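Local coordinates for lipolytic protein G-D-S-L family (PDB 4RW0), which probably hydrolyses ester bonds of lipids or other acylated substrates, as a GDSL lipase/acylhydrolase of the SGNH hydrolase clan, at residues E5-G10 and P66-F71; S47-I52 and Y89-K94; I107-Q112 and Q130-A135. One frame throughout, in Å; residues are numbered along the deposited sequence.

Interaction 1 of 3, residues E5-G10 and P66-F71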
ATOM      1  N   GLU A   5      -8.072   6.684  13.836  1.00 22.49           N
ATOM      2  CA  GLU A   5      -6.818   5.921  13.609  1.00 22.09           C
ATOM      3  C   GLU A   5      -6.758   5.175  12.303  1.00 19.17           C
ATOM      4  O   GLU A   5      -7.641   4.391  11.951  1.00 20.69           O
ATOM      5  CB  GLU A   5      -6.598   4.959  14.822  1.00 22.52           C
ATOM      6  CG  GLU A   5      -5.434   3.976  14.712  1.00 29.13           C
ATOM      7  CD  GLU A   5      -5.133   3.183  16.015  1.00 29.37           C
ATOM      8  OE1 GLU A   5      -5.569   1.985  16.096  1.00 28.81           O
ATOM      9  OE2 GLU A   5      -4.453   3.744  16.940  1.00 28.10           O
ATOM     10  N   ILE A   6      -5.703   5.414  11.544  1.00 18.82           N
ATOM     11  CA  ILE A   6      -5.354   4.638  10.407  1.00 18.92           C
ATOM     12  C   ILE A   6      -3.985   3.999  10.594  1.00 19.68           C
ATOM     13  O   ILE A   6      -2.968   4.708  10.817  1.00 19.43           O
ATOM     14  CB  ILE A   6      -5.390   5.471   9.124  1.00 21.14           C
ATOM     15  CG1 ILE A   6      -6.788   6.081   9.010  1.00 24.45           C
ATOM     16  CG2 ILE A   6      -5.011   4.614   7.939  1.00 21.68           C
ATOM     17  CD1 ILE A   6      -7.108   6.661   7.634  1.00 27.99           C
ATOM     18  N   ILE A   7      -3.971   2.670  10.560  1.00 20.62           N
ATOM     19  CA  ILE A   7      -2.780   1.815  10.800  1.00 21.41           C
ATOM     20  C   ILE A   7      -2.331   1.349   9.407  1.00 19.45           C
ATOM     21  O   ILE A   7      -3.144   0.798   8.671  1.00 21.09           O
ATOM     22  CB  ILE A   7      -3.175   0.556  11.620  1.00 22.72           C
ATOM     23  CG1 ILE A   7      -3.722   0.932  12.948  1.00 28.04           C
ATOM     24  CG2 ILE A   7      -1.965  -0.303  11.877  1.00 27.16           C
ATOM     25  CD1 ILE A   7      -2.764   1.778  13.795  1.00 29.21           C
ATOM     26  N   CYS A   8      -1.076   1.616   9.017  1.00 17.11           N
ATOM     27  CA  CYS A   8      -0.561   1.263   7.713  1.00 17.41           C
ATOM     28  C   CYS A   8       0.501   0.183   7.749  1.00 18.54           C
ATOM     29  O   CYS A   8       1.566   0.342   8.401  1.00 19.74           O
ATOM     30  CB  CYS A   8       0.020   2.504   6.962  1.00 19.81           C
ATOM     31  SG  CYS A   8      -1.156   3.911   7.015  1.00 23.63           S
ATOM     32  N   PHE A   9       0.266  -0.886   6.988  1.00 18.57           N
ATOM     33  CA  PHE A   9       1.230  -1.978   6.816  1.00 17.46           C
ATOM     34  C   PHE A   9       1.650  -2.105   5.378  1.00 22.07           C
ATOM     35  O   PHE A   9       0.851  -1.816   4.437  1.00 20.98           O
ATOM     36  CB  PHE A   9       0.553  -3.311   7.185  1.00 18.02           C
ATOM     37  CG  PHE A   9       0.164  -3.432   8.638  1.00 17.22           C
ATOM     38  CD1 PHE A   9       1.061  -3.775   9.574  1.00 17.98           C
ATOM     39  CD2 PHE A   9      -1.112  -3.141   9.051  1.00 17.53           C
ATOM     40  CE1 PHE A   9       0.714  -3.868  10.932  1.00 17.02           C
ATOM     41  CE2 PHE A   9      -1.491  -3.283  10.363  1.00 19.26           C
ATOM     42  CZ  PHE A   9      -0.568  -3.626  11.319  1.00 17.98           C
ATOM     43  N   GLY A  10       2.888  -2.577   5.209  1.00 20.09           N
ATOM     44  CA  GLY A  10       3.486  -2.835   3.916  1.00 21.38           C
ATOM     45  C   GLY A  10       4.998  -2.891   3.935  1.00 21.63           C
ATOM     46  O   GLY A  10       5.597  -3.147   4.963  1.00 21.08           O
ATOM     47  N   PRO A  66     -14.159   1.076  16.715  1.00 34.21           N
ATOM     48  CA  PRO A  66     -15.105   0.827  15.610  1.00 35.22           C
ATOM     49  C   PRO A  66     -14.927   1.860  14.457  1.00 35.54           C
ATOM     50  O   PRO A  66     -15.541   1.683  13.414  1.00 32.68           O
ATOM     51  CB  PRO A  66     -16.484   0.974  16.300  1.00 35.77           C
ATOM     52  CG  PRO A  66     -16.219   2.035  17.346  1.00 37.52           C
ATOM     53  CD  PRO A  66     -14.794   1.808  17.837  1.00 35.12           C
ATOM     54  N   THR A  67     -14.094   2.895  14.604  1.00 30.41           N
ATOM     55  CA  THR A  67     -13.776   3.694  13.418  1.00 34.35           C
ATOM     56  C   THR A  67     -12.379   3.520  12.803  1.00 34.05           C
ATOM     57  O   THR A  67     -12.013   4.223  11.817  1.00 30.28           O
ATOM     58  CB  THR A  67     -13.962   5.162  13.692  1.00 34.52           C
ATOM     59  OG1 THR A  67     -12.994   5.581  14.660  1.00 30.27           O
ATOM     60  CG2 THR A  67     -15.449   5.413  14.139  1.00 37.25           C
ATOM     61  N   ARG A  68     -11.601   2.584  13.334  1.00 27.13           N
ATOM     62  CA  ARG A  68     -10.261   2.319  12.778  1.00 26.33           C
ATOM     63  C   ARG A  68     -10.300   1.836  11.354  1.00 23.68           C
ATOM     64  O   ARG A  68     -11.106   0.992  11.003  1.00 23.16           O
ATOM     65  CB  ARG A  68      -9.508   1.300  13.656  1.00 25.04           C
ATOM     66  CG  ARG A  68      -8.146   0.838  13.133  1.00 23.56           C
ATOM     67  CD  ARG A  68      -7.650  -0.337  13.935  1.00 19.22           C
ATOM     68  NE  ARG A  68      -7.335   0.027  15.276  1.00 20.68           N
ATOM     69  CZ  ARG A  68      -7.768  -0.627  16.364  1.00 20.55           C
ATOM     70  NH1 ARG A  68      -8.503  -1.717  16.253  1.00 20.23           N
ATOM     71  NH2 ARG A  68      -7.353  -0.251  17.551  1.00 22.55           N
ATOM     72  N   HIS A  69      -9.376   2.356  10.535  1.00 20.56           N
ATOM     73  CA  HIS A  69      -9.060   1.796   9.252  1.00 21.93           C
ATOM     74  C   HIS A  69      -7.642   1.238   9.239  1.00 20.28           C
ATOM     75  O   HIS A  69      -6.746   1.706   9.961  1.00 22.44           O
ATOM     76  CB  HIS A  69      -9.277   2.877   8.118  1.00 23.80           C
ATOM     77  CG  HIS A  69     -10.735   3.181   7.881  1.00 23.18           C
ATOM     78  ND1 HIS A  69     -11.487   3.953   8.748  1.00 27.18           N
ATOM     79  CD2 HIS A  69     -11.565   2.856   6.861  1.00 26.68           C
ATOM     80  CE1 HIS A  69     -12.720   4.066   8.290  1.00 26.50           C
ATOM     81  NE2 HIS A  69     -12.802   3.382   7.163  1.00 28.84           N
ATOM     82  N   ILE A  70      -7.458   0.226   8.446  1.00 19.28           N
ATOM     83  CA  ILE A  70      -6.204  -0.484   8.301  1.00 19.50           C
ATOM     84  C   ILE A  70      -5.854  -0.496   6.827  1.00 20.18           C
ATOM     85  O   ILE A  70      -6.532  -1.118   6.003  1.00 21.46           O
ATOM     86  CB  ILE A  70      -6.262  -1.895   8.855  1.00 21.23           C
ATOM     87  CG1 ILE A  70      -6.680  -1.855  10.289  1.00 22.15           C
ATOM     88  CG2 ILE A  70      -4.941  -2.639   8.683  1.00 21.45           C
ATOM     89  CD1 ILE A  70      -7.125  -3.149  10.835  1.00 24.46           C
ATOM     90  N   PHE A  71      -4.759   0.185   6.487  1.00 17.72           N
ATOM     91  CA  PHE A  71      -4.272   0.172   5.124  1.00 17.98           C
ATOM     92  C   PHE A  71      -3.247  -0.958   4.918  1.00 16.55           C
ATOM     93  O   PHE A  71      -2.414  -1.130   5.764  1.00 20.61           O
ATOM     94  CB  PHE A  71      -3.606   1.542   4.824  1.00 18.76           C
ATOM     95  CG  PHE A  71      -2.812   1.537   3.512  1.00 20.54           C
ATOM     96  CD1 PHE A  71      -3.458   1.818   2.305  1.00 19.57           C
ATOM     97  CD2 PHE A  71      -1.507   1.116   3.460  1.00 20.44           C
ATOM     98  CE1 PHE A  71      -2.788   1.787   1.125  1.00 18.42           C
ATOM     99  CE2 PHE A  71      -0.825   1.070   2.232  1.00 19.78           C
ATOM    100  CZ  PHE A  71      -1.500   1.385   1.063  1.00 19.72           C
TER
HETATM  101  O   HOH W   1     -10.265   5.313  14.980  1.00 26.09           O
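E5 OE1 is gripped by two nitrogens of R68, which approach it side-on. NE lies 2.8 Å from OE1 and donates an almost straight bond (163°) to the lone pair turned away from the other carboxylate oxygen. NH2 adds a more bent bond to the same OE1 at 3.2 Å. Carboxylate and guanidinium planes are only 24° apart, and this salt bridge is nearly flat. Both residues set CG anti to the backbone N (chi1 175° in R68), and the two chains run side by side in the same direction. R68 also donates from NH2 to V63 O and from NH1 to K102 O, which fixes the rotation of its guanidinium. An alanine in place of R68 would probably leave the E5 carboxylate without its partner charge and those two carbonyls without these donors.

Beyond the salt bridge the strands pair in parallel: H69 N reaches E5 O at 3.0 Å, and I7 uses both its N, to H69 O, and its O, which takes F71 N at 2.8 Å. F9 N then bonds to F71 O. I6, C8, H69 and F71 share one face, where C8 SG lies 4.1 Å from F71 CB. On the face of I7 and I70, I70 CG2 meets the F9 ring at its edge, 3.9 Å from CD2. In the parallel sheet, strand 36-40 flanks 5-10 on its other edge; W58 of helix 48-59 covers R68 and I70, M51 and I55 cover F9, and W25 meets the F71 ring edge-to-face.

Interaction 2 of 3, residues S47-I52 and Y89-K94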
ATOM      1  N   SER A  47       8.109  -9.121   2.892  1.00 28.78           N
ATOM      2  CA  SER A  47       7.282  -9.956   1.991  1.00 29.50           C
ATOM      3  C   SER A  47       5.812  -9.945   2.449  1.00 24.92           C
ATOM      4  O   SER A  47       5.508  -9.455   3.537  1.00 25.15           O
ATOM      5  CB  SER A  47       7.780 -11.417   2.011  1.00 32.73           C
ATOM      6  OG  SER A  47       7.597 -11.969   3.347  1.00 33.49           O
ATOM      7  N   VAL A  48       4.897 -10.491   1.624  1.00 24.11           N
ATOM      8  CA  VAL A  48       3.485 -10.463   1.972  1.00 24.75           C
ATOM      9  C   VAL A  48       3.267 -11.338   3.230  1.00 23.55           C
ATOM     10  O   VAL A  48       2.618 -10.908   4.142  1.00 19.51           O
ATOM     11  CB  VAL A  48       2.553 -10.990   0.871  1.00 28.26           C
ATOM     12  CG1 VAL A  48       1.133 -10.762   1.324  1.00 27.19           C
ATOM     13  CG2 VAL A  48       2.743 -10.243  -0.398  1.00 32.67           C
ATOM     14  N   GLN A  49       3.964 -12.469   3.330  1.00 24.00           N
ATOM     15  CA  GLN A  49       3.807 -13.268   4.555  1.00 24.66           C
ATOM     16  C   GLN A  49       4.427 -12.562   5.755  1.00 23.22           C
ATOM     17  O   GLN A  49       3.910 -12.633   6.862  1.00 22.33           O
ATOM     18  CB  GLN A  49       4.451 -14.653   4.384  1.00 25.87           C
ATOM     19  CG  GLN A  49       4.240 -15.566   5.621  1.00 27.14           C
ATOM     20  CD  GLN A  49       2.785 -15.993   5.800  1.00 24.99           C
ATOM     21  OE1 GLN A  49       2.149 -16.520   4.891  1.00 28.88           O
ATOM     22  NE2 GLN A  49       2.232 -15.670   6.929  1.00 26.97           N
ATOM     23  N   GLY A  50       5.567 -11.926   5.576  1.00 22.44           N
ATOM     24  CA  GLY A  50       6.105 -11.082   6.656  1.00 22.61           C
ATOM     25  C   GLY A  50       5.163  -9.986   7.142  1.00 20.94           C
ATOM     26  O   GLY A  50       5.027  -9.688   8.353  1.00 18.45           O
HETATM   27  N   MSE A  51       4.423  -9.406   6.223  1.00 21.26           N
HETATM   28  CA  MSE A  51       3.391  -8.406   6.616  1.00 19.39           C
HETATM   29  C   MSE A  51       2.292  -9.025   7.477  1.00 18.84           C
HETATM   30  O   MSE A  51       1.790  -8.418   8.354  1.00 17.57           O
HETATM   31  CB  MSE A  51       2.766  -7.733   5.378  1.00 20.43           C
HETATM   32  CG  MSE A  51       1.704  -6.684   5.756  1.00 23.88           C
HETATM   33 SE   MSE A  51       0.950  -5.681   4.181  1.00 26.18          SE
HETATM   34  CE  MSE A  51      -0.175  -7.144   3.499  1.00 26.00           C
ATOM     35  N   ILE A  52       1.824 -10.211   7.119  1.00 23.05           N
ATOM     36  CA  ILE A  52       0.886 -10.966   7.977  1.00 20.86           C
ATOM     37  C   ILE A  52       1.389 -11.083   9.373  1.00 18.11           C
ATOM     38  O   ILE A  52       0.649 -10.819  10.359  1.00 21.08           O
ATOM     39  CB  ILE A  52       0.538 -12.344   7.352  1.00 22.89           C
ATOM     40  CG1 ILE A  52      -0.285 -12.107   6.105  1.00 24.26           C
ATOM     41  CG2 ILE A  52      -0.268 -13.215   8.335  1.00 21.28           C
ATOM     42  CD1 ILE A  52      -0.519 -13.307   5.228  1.00 25.80           C
ATOM     43  N   TYR A  89      -1.488 -12.858  -4.683  1.00 27.81           N
ATOM     44  CA  TYR A  89      -2.879 -12.547  -4.443  1.00 29.00           C
ATOM     45  C   TYR A  89      -3.501 -13.309  -3.273  1.00 27.81           C
ATOM     46  O   TYR A  89      -4.177 -12.709  -2.435  1.00 27.91           O
ATOM     47  CB  TYR A  89      -3.737 -12.701  -5.729  1.00 31.48           C
ATOM     48  CG  TYR A  89      -5.237 -12.637  -5.494  1.00 31.90           C
ATOM     49  CD1 TYR A  89      -5.864 -11.448  -5.235  1.00 30.61           C
ATOM     50  CD2 TYR A  89      -6.032 -13.790  -5.585  1.00 36.15           C
ATOM     51  CE1 TYR A  89      -7.194 -11.387  -4.998  1.00 33.98           C
ATOM     52  CE2 TYR A  89      -7.382 -13.734  -5.351  1.00 32.31           C
ATOM     53  CZ  TYR A  89      -7.939 -12.544  -5.059  1.00 37.21           C
ATOM     54  OH  TYR A  89      -9.263 -12.437  -4.829  1.00 37.76           O
ATOM     55  N   LYS A  90      -3.268 -14.606  -3.218  1.00 32.18           N
ATOM     56  CA  LYS A  90      -3.853 -15.448  -2.161  1.00 37.16           C
ATOM     57  C   LYS A  90      -3.383 -15.017  -0.784  1.00 30.49           C
ATOM     58  O   LYS A  90      -4.168 -14.997   0.196  1.00 28.44           O
ATOM     59  CB  LYS A  90      -3.442 -16.931  -2.337  1.00 45.22           C
ATOM     60  CG  LYS A  90      -4.451 -17.853  -3.019  1.00 61.84           C
ATOM     61  CD  LYS A  90      -5.451 -17.151  -3.951  1.00 72.88           C
ATOM     62  CE  LYS A  90      -5.858 -18.015  -5.158  1.00 84.81           C
ATOM     63  NZ  LYS A  90      -5.944 -19.483  -4.864  1.00 83.06           N
ATOM     64  N   THR A  91      -2.092 -14.685  -0.693  1.00 28.18           N
ATOM     65  CA  THR A  91      -1.524 -14.333   0.601  1.00 25.56           C
ATOM     66  C   THR A  91      -2.059 -12.959   1.015  1.00 27.06           C
ATOM     67  O   THR A  91      -2.345 -12.741   2.207  1.00 25.11           O
ATOM     68  CB  THR A  91      -0.034 -14.405   0.515  1.00 28.21           C
ATOM     69  OG1 THR A  91       0.351 -15.641  -0.100  1.00 29.31           O
ATOM     70  CG2 THR A  91       0.591 -14.202   1.818  1.00 26.97           C
ATOM     71  N   LEU A  92      -2.208 -12.014   0.062  1.00 25.89           N
ATOM     72  CA  LEU A  92      -2.838 -10.721   0.373  1.00 23.13           C
ATOM     73  C   LEU A  92      -4.262 -10.854   0.863  1.00 24.39           C
ATOM     74  O   LEU A  92      -4.673 -10.230   1.836  1.00 23.83           O
ATOM     75  CB  LEU A  92      -2.799  -9.832  -0.865  1.00 26.58           C
ATOM     76  CG  LEU A  92      -1.402  -9.198  -1.114  1.00 27.15           C
ATOM     77  CD1 LEU A  92      -1.391  -8.524  -2.481  1.00 29.09           C
ATOM     78  CD2 LEU A  92      -1.075  -8.159  -0.020  1.00 26.87           C
ATOM     79  N   VAL A  93      -5.048 -11.730   0.236  1.00 23.59           N
ATOM     80  CA  VAL A  93      -6.387 -11.992   0.763  1.00 23.52           C
ATOM     81  C   VAL A  93      -6.409 -12.457   2.224  1.00 23.52           C
ATOM     82  O   VAL A  93      -7.222 -11.965   3.031  1.00 24.72           O
ATOM     83  CB  VAL A  93      -7.133 -13.030  -0.133  1.00 27.04           C
ATOM     84  CG1 VAL A  93      -8.397 -13.447   0.543  1.00 28.27           C
ATOM     85  CG2 VAL A  93      -7.412 -12.442  -1.510  1.00 29.63           C
ATOM     86  N   LYS A  94      -5.471 -13.319   2.596  1.00 27.11           N
ATOM     87  CA  LYS A  94      -5.305 -13.736   3.985  1.00 30.33           C
ATOM     88  C   LYS A  94      -5.029 -12.562   4.902  1.00 26.67           C
ATOM     89  O   LYS A  94      -5.654 -12.368   5.938  1.00 27.94           O
ATOM     90  CB  LYS A  94      -4.153 -14.717   4.072  1.00 33.16           C
ATOM     91  CG  LYS A  94      -4.643 -16.125   3.832  1.00 45.85           C
ATOM     92  CD  LYS A  94      -3.558 -17.119   3.386  1.00 57.42           C
ATOM     93  CE  LYS A  94      -2.389 -17.305   4.344  1.00 63.86           C
ATOM     94  NZ  LYS A  94      -1.462 -18.363   3.835  1.00 68.06           N
TER
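V48-I52 and Y89-K94 are turns of two neighbouring helices that run almost parallel, 11° apart in direction, with their axes 9.3 Å from each other. Helices 48-59 and 85-100 pack here as neighbours in the helical layer on one side of the parallel sheet, an arrangement that belongs to the flavodoxin-like alpha/beta/alpha fold of SGNH hydrolases.

The methyl of T91 is the hub. Its CG2 points between V48 and I52, lying 3.5 Å from V48 CG1 and 3.7 Å from I52 CD1. T91 holds CG2 anti to the backbone N, while OG1 stands beside that N and is hydrogen-bonded to Y87 O within its own helix. The threonine can therefore offer a methyl to a buried apolar seam with its hydroxyl already satisfied. V48 CG1 also meets L92 CD2 at 3.7 Å, the two side chains crossing at about a right angle. The same L92 CD2 receives CE of the selenomethionine M51, 3.8 Å away; the bend at chi3 (74°) places that terminal methyl. Farther along, I52 CD1 rests on T91 O and on the CB of K94, a residue at the solvent-facing side of the contact.

No hydrogen bond joins 47-52 to 89-94, so between these turns the packing rests on the fit of the methyls. The start of helix 48-59 is secured separately: D78 OD1 bonds to V48 N, and S47 is its N-cap. S47 OG stands beside both the backbone N and the carbonyl carbon (chi1 64°) and accepts G50 N at 3.0 Å, and a beta carbon on G50 would crowd that oxygen.

Interaction 3 of 3, residues I107-Q112 and Q130-A135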
ATOM      1  N   ILE A 107      -7.156  -1.120   0.690  1.00 21.97           N
ATOM      2  CA  ILE A 107      -6.163  -1.795  -0.071  1.00 23.42           C
ATOM      3  C   ILE A 107      -5.405  -0.844  -1.014  1.00 26.47           C
ATOM      4  O   ILE A 107      -6.043  -0.051  -1.706  1.00 26.33           O
ATOM      5  CB  ILE A 107      -6.833  -2.897  -0.961  1.00 28.35           C
ATOM      6  CG1 ILE A 107      -7.508  -3.943  -0.096  1.00 31.69           C
ATOM      7  CG2 ILE A 107      -5.814  -3.615  -1.805  1.00 31.40           C
ATOM      8  CD1 ILE A 107      -8.366  -4.907  -0.890  1.00 37.09           C
ATOM      9  N   GLY A 108      -4.073  -0.925  -1.032  1.00 22.71           N
ATOM     10  CA  GLY A 108      -3.275  -0.155  -1.979  1.00 23.27           C
ATOM     11  C   GLY A 108      -2.802  -1.052  -3.069  1.00 22.78           C
ATOM     12  O   GLY A 108      -2.440  -2.195  -2.813  1.00 21.86           O
ATOM     13  N   LEU A 109      -2.863  -0.594  -4.314  1.00 24.42           N
ATOM     14  CA  LEU A 109      -2.348  -1.372  -5.441  1.00 24.36           C
ATOM     15  C   LEU A 109      -0.931  -0.914  -5.658  1.00 25.80           C
ATOM     16  O   LEU A 109      -0.710   0.235  -6.013  1.00 24.73           O
ATOM     17  CB  LEU A 109      -3.181  -1.131  -6.697  1.00 26.28           C
ATOM     18  CG  LEU A 109      -4.672  -1.307  -6.498  1.00 26.11           C
ATOM     19  CD1 LEU A 109      -5.463  -0.999  -7.780  1.00 28.40           C
ATOM     20  CD2 LEU A 109      -4.995  -2.712  -6.020  1.00 26.23           C
ATOM     21  N   GLU A 110       0.018  -1.830  -5.533  1.00 22.75           N
ATOM     22  CA  GLU A 110       1.385  -1.477  -5.583  1.00 23.71           C
ATOM     23  C   GLU A 110       1.797  -1.042  -7.021  1.00 23.57           C
ATOM     24  O   GLU A 110       1.191  -1.436  -7.999  1.00 23.42           O
ATOM     25  CB  GLU A 110       2.271  -2.594  -5.049  1.00 26.64           C
ATOM     26  CG  GLU A 110       3.541  -2.019  -4.376  1.00 34.29           C
ATOM     27  CD  GLU A 110       4.163  -2.906  -3.261  1.00 37.49           C
ATOM     28  OE1 GLU A 110       3.883  -4.127  -3.237  1.00 35.97           O
ATOM     29  OE2 GLU A 110       4.941  -2.350  -2.432  1.00 36.33           O
ATOM     30  N   THR A 111       2.829  -0.251  -7.067  1.00 22.07           N
ATOM     31  CA  THR A 111       3.321   0.412  -8.244  1.00 24.41           C
ATOM     32  C   THR A 111       4.173  -0.478  -9.107  1.00 24.84           C
ATOM     33  O   THR A 111       4.544  -1.589  -8.757  1.00 25.72           O
ATOM     34  CB  THR A 111       4.096   1.671  -7.786  1.00 24.45           C
ATOM     35  OG1 THR A 111       4.975   1.333  -6.706  1.00 24.96           O
ATOM     36  CG2 THR A 111       3.136   2.712  -7.277  1.00 25.95           C
ATOM     37  N   GLN A 112       4.478   0.003 -10.300  1.00 25.93           N
ATOM     38  CA  GLN A 112       5.112  -0.832 -11.304  1.00 24.20           C
ATOM     39  C   GLN A 112       6.535  -1.242 -11.021  1.00 23.57           C
ATOM     40  O   GLN A 112       7.277  -0.561 -10.326  1.00 24.79           O
ATOM     41  CB  GLN A 112       5.045  -0.115 -12.666  1.00 25.59           C
ATOM     42  CG  GLN A 112       6.082   0.996 -12.821  1.00 22.60           C
ATOM     43  CD  GLN A 112       5.594   2.088 -13.787  1.00 25.71           C
ATOM     44  OE1 GLN A 112       4.537   2.689 -13.592  1.00 27.33           O
ATOM     45  NE2 GLN A 112       6.394   2.375 -14.798  1.00 27.58           N
ATOM     46  N   GLN A 130      -6.899  -8.658  -9.836  1.00 31.57           N
ATOM     47  CA  GLN A 130      -7.626  -9.524  -8.911  1.00 31.59           C
ATOM     48  C   GLN A 130      -7.992  -8.828  -7.631  1.00 31.61           C
ATOM     49  O   GLN A 130      -9.053  -9.080  -7.058  1.00 30.15           O
ATOM     50  CB  GLN A 130      -6.843 -10.786  -8.650  1.00 34.65           C
ATOM     51  CG  GLN A 130      -6.670 -11.673  -9.877  1.00 38.19           C
ATOM     52  CD  GLN A 130      -5.769 -12.859  -9.619  1.00 42.24           C
ATOM     53  OE1 GLN A 130      -6.154 -13.822  -8.974  1.00 43.19           O
ATOM     54  NE2 GLN A 130      -4.555 -12.789 -10.115  1.00 50.15           N
ATOM     55  N   LEU A 131      -7.145  -7.898  -7.168  1.00 33.46           N
ATOM     56  CA  LEU A 131      -7.470  -7.152  -5.959  1.00 28.12           C
ATOM     57  C   LEU A 131      -8.644  -6.245  -6.209  1.00 27.00           C
ATOM     58  O   LEU A 131      -9.535  -6.073  -5.361  1.00 28.92           O
ATOM     59  CB  LEU A 131      -6.240  -6.295  -5.490  1.00 27.40           C
ATOM     60  CG  LEU A 131      -5.081  -7.064  -4.859  1.00 26.49           C
ATOM     61  CD1 LEU A 131      -3.871  -6.131  -4.589  1.00 27.72           C
ATOM     62  CD2 LEU A 131      -5.568  -7.714  -3.546  1.00 27.37           C
ATOM     63  N   LYS A 132      -8.649  -5.576  -7.354  1.00 28.58           N
ATOM     64  CA  LYS A 132      -9.792  -4.693  -7.639  1.00 30.69           C
ATOM     65  C   LYS A 132     -11.104  -5.510  -7.667  1.00 30.63           C
ATOM     66  O   LYS A 132     -12.131  -5.036  -7.199  1.00 32.81           O
ATOM     67  CB  LYS A 132      -9.675  -3.973  -8.975  1.00 30.29           C
ATOM     68  CG  LYS A 132      -8.550  -3.007  -9.065  1.00 33.12           C
ATOM     69  CD  LYS A 132      -8.586  -2.266 -10.382  1.00 40.20           C
ATOM     70  CE  LYS A 132      -7.277  -2.370 -11.100  1.00 49.20           C
ATOM     71  NZ  LYS A 132      -7.194  -1.298 -12.123  1.00 58.76           N
ATOM     72  N   ALA A 133     -11.032  -6.710  -8.192  1.00 35.90           N
ATOM     73  CA  ALA A 133     -12.232  -7.589  -8.280  1.00 39.70           C
ATOM     74  C   ALA A 133     -12.679  -8.023  -6.894  1.00 37.05           C
ATOM     75  O   ALA A 133     -13.857  -7.919  -6.546  1.00 36.33           O
ATOM     76  CB  ALA A 133     -11.933  -8.782  -9.145  1.00 39.59           C
ATOM     77  N   TYR A 134     -11.728  -8.420  -6.062  1.00 34.33           N
ATOM     78  CA  TYR A 134     -12.042  -8.758  -4.659  1.00 31.44           C
ATOM     79  C   TYR A 134     -12.662  -7.576  -3.908  1.00 34.07           C
ATOM     80  O   TYR A 134     -13.613  -7.739  -3.151  1.00 35.79           O
ATOM     81  CB  TYR A 134     -10.749  -9.304  -3.968  1.00 34.86           C
ATOM     82  CG  TYR A 134     -10.926  -9.755  -2.533  1.00 37.26           C
ATOM     83  CD1 TYR A 134     -10.899  -8.852  -1.494  1.00 32.83           C
ATOM     84  CD2 TYR A 134     -11.157 -11.087  -2.238  1.00 33.44           C
ATOM     85  CE1 TYR A 134     -11.087  -9.264  -0.188  1.00 37.84           C
ATOM     86  CE2 TYR A 134     -11.392 -11.507  -0.949  1.00 36.12           C
ATOM     87  CZ  TYR A 134     -11.333 -10.612   0.082  1.00 38.96           C
ATOM     88  OH  TYR A 134     -11.529 -11.066   1.354  1.00 39.17           O
ATOM     89  N   ALA A 135     -12.102  -6.376  -4.063  1.00 31.63           N
ATOM     90  CA  ALA A 135     -12.552  -5.251  -3.316  1.00 30.16           C
ATOM     91  C   ALA A 135     -13.952  -4.840  -3.751  1.00 36.29           C
ATOM     92  O   ALA A 135     -14.740  -4.370  -2.939  1.00 38.06           O
ATOM     93  CB  ALA A 135     -11.626  -4.083  -3.549  1.00 32.07           C
TER
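L109 and L131 slide past each other in opposite directions, with L109 CD2 3.8 Å from L131 CB and nearly as close to L131 CD1. The other methyl of L109 is used as well: CD1 lies 3.9 Å from K132 CG. A bend at chi3 (-126°) puts K132 CE 4.0 Å from that same L109 CD1, so the lysine contributes its aliphatic chain, crossing the leucine at about a right angle. Two residues earlier in the chain, I107 spreads over the helix, its CG2 meeting L131 CD1 at 4.2 Å and its CD1 meeting A135 CB at 4.3 Å.

Around this shell, I96 of helix 85-100 also touches I107 and Y134. Backbone hydrogen bonds tie I107 to K141 and I143, and L109 to I143, while G108 pairs with L72 on the other edge. E110 O accepts from N128 ND2, a second link to helix 120-138. The two segments belong to a beta-alpha-beta unit: strand 104-108, helix 120-138, strand 141-143. Contact between 107-112 and 130-135 is wholly apolar, so what holds them against each other is the fit of leucine and isoleucine methyls, the CB of A135 and a lysine's methylenes.

How the interactions relate
Along the chain, interactions 1 and 2 interlock: 47-52 falls between the two strands of interaction 1, and 89-94 follows them. Interaction 3 comes after both. The centre of interaction 2 lies about 16 Å from that of interaction 1 and about 13 Å from that of interaction 3; interactions 1 and 3 are about 17 Å apart, centre to centre. Interactions 1 and 3 share the parallel sheet, where strands 69-73 and 104-108 are neighbours and F71 CE1 rests 3.7 Å from G108 CA. SE of M51 in interaction 2 packs against the backbone of F9 and G10, and L92 touches L131, while Y89 and V93 meet Y134. The contacts thus run on from sheet to helices in the alpha/beta fold of this GDSL-family protein.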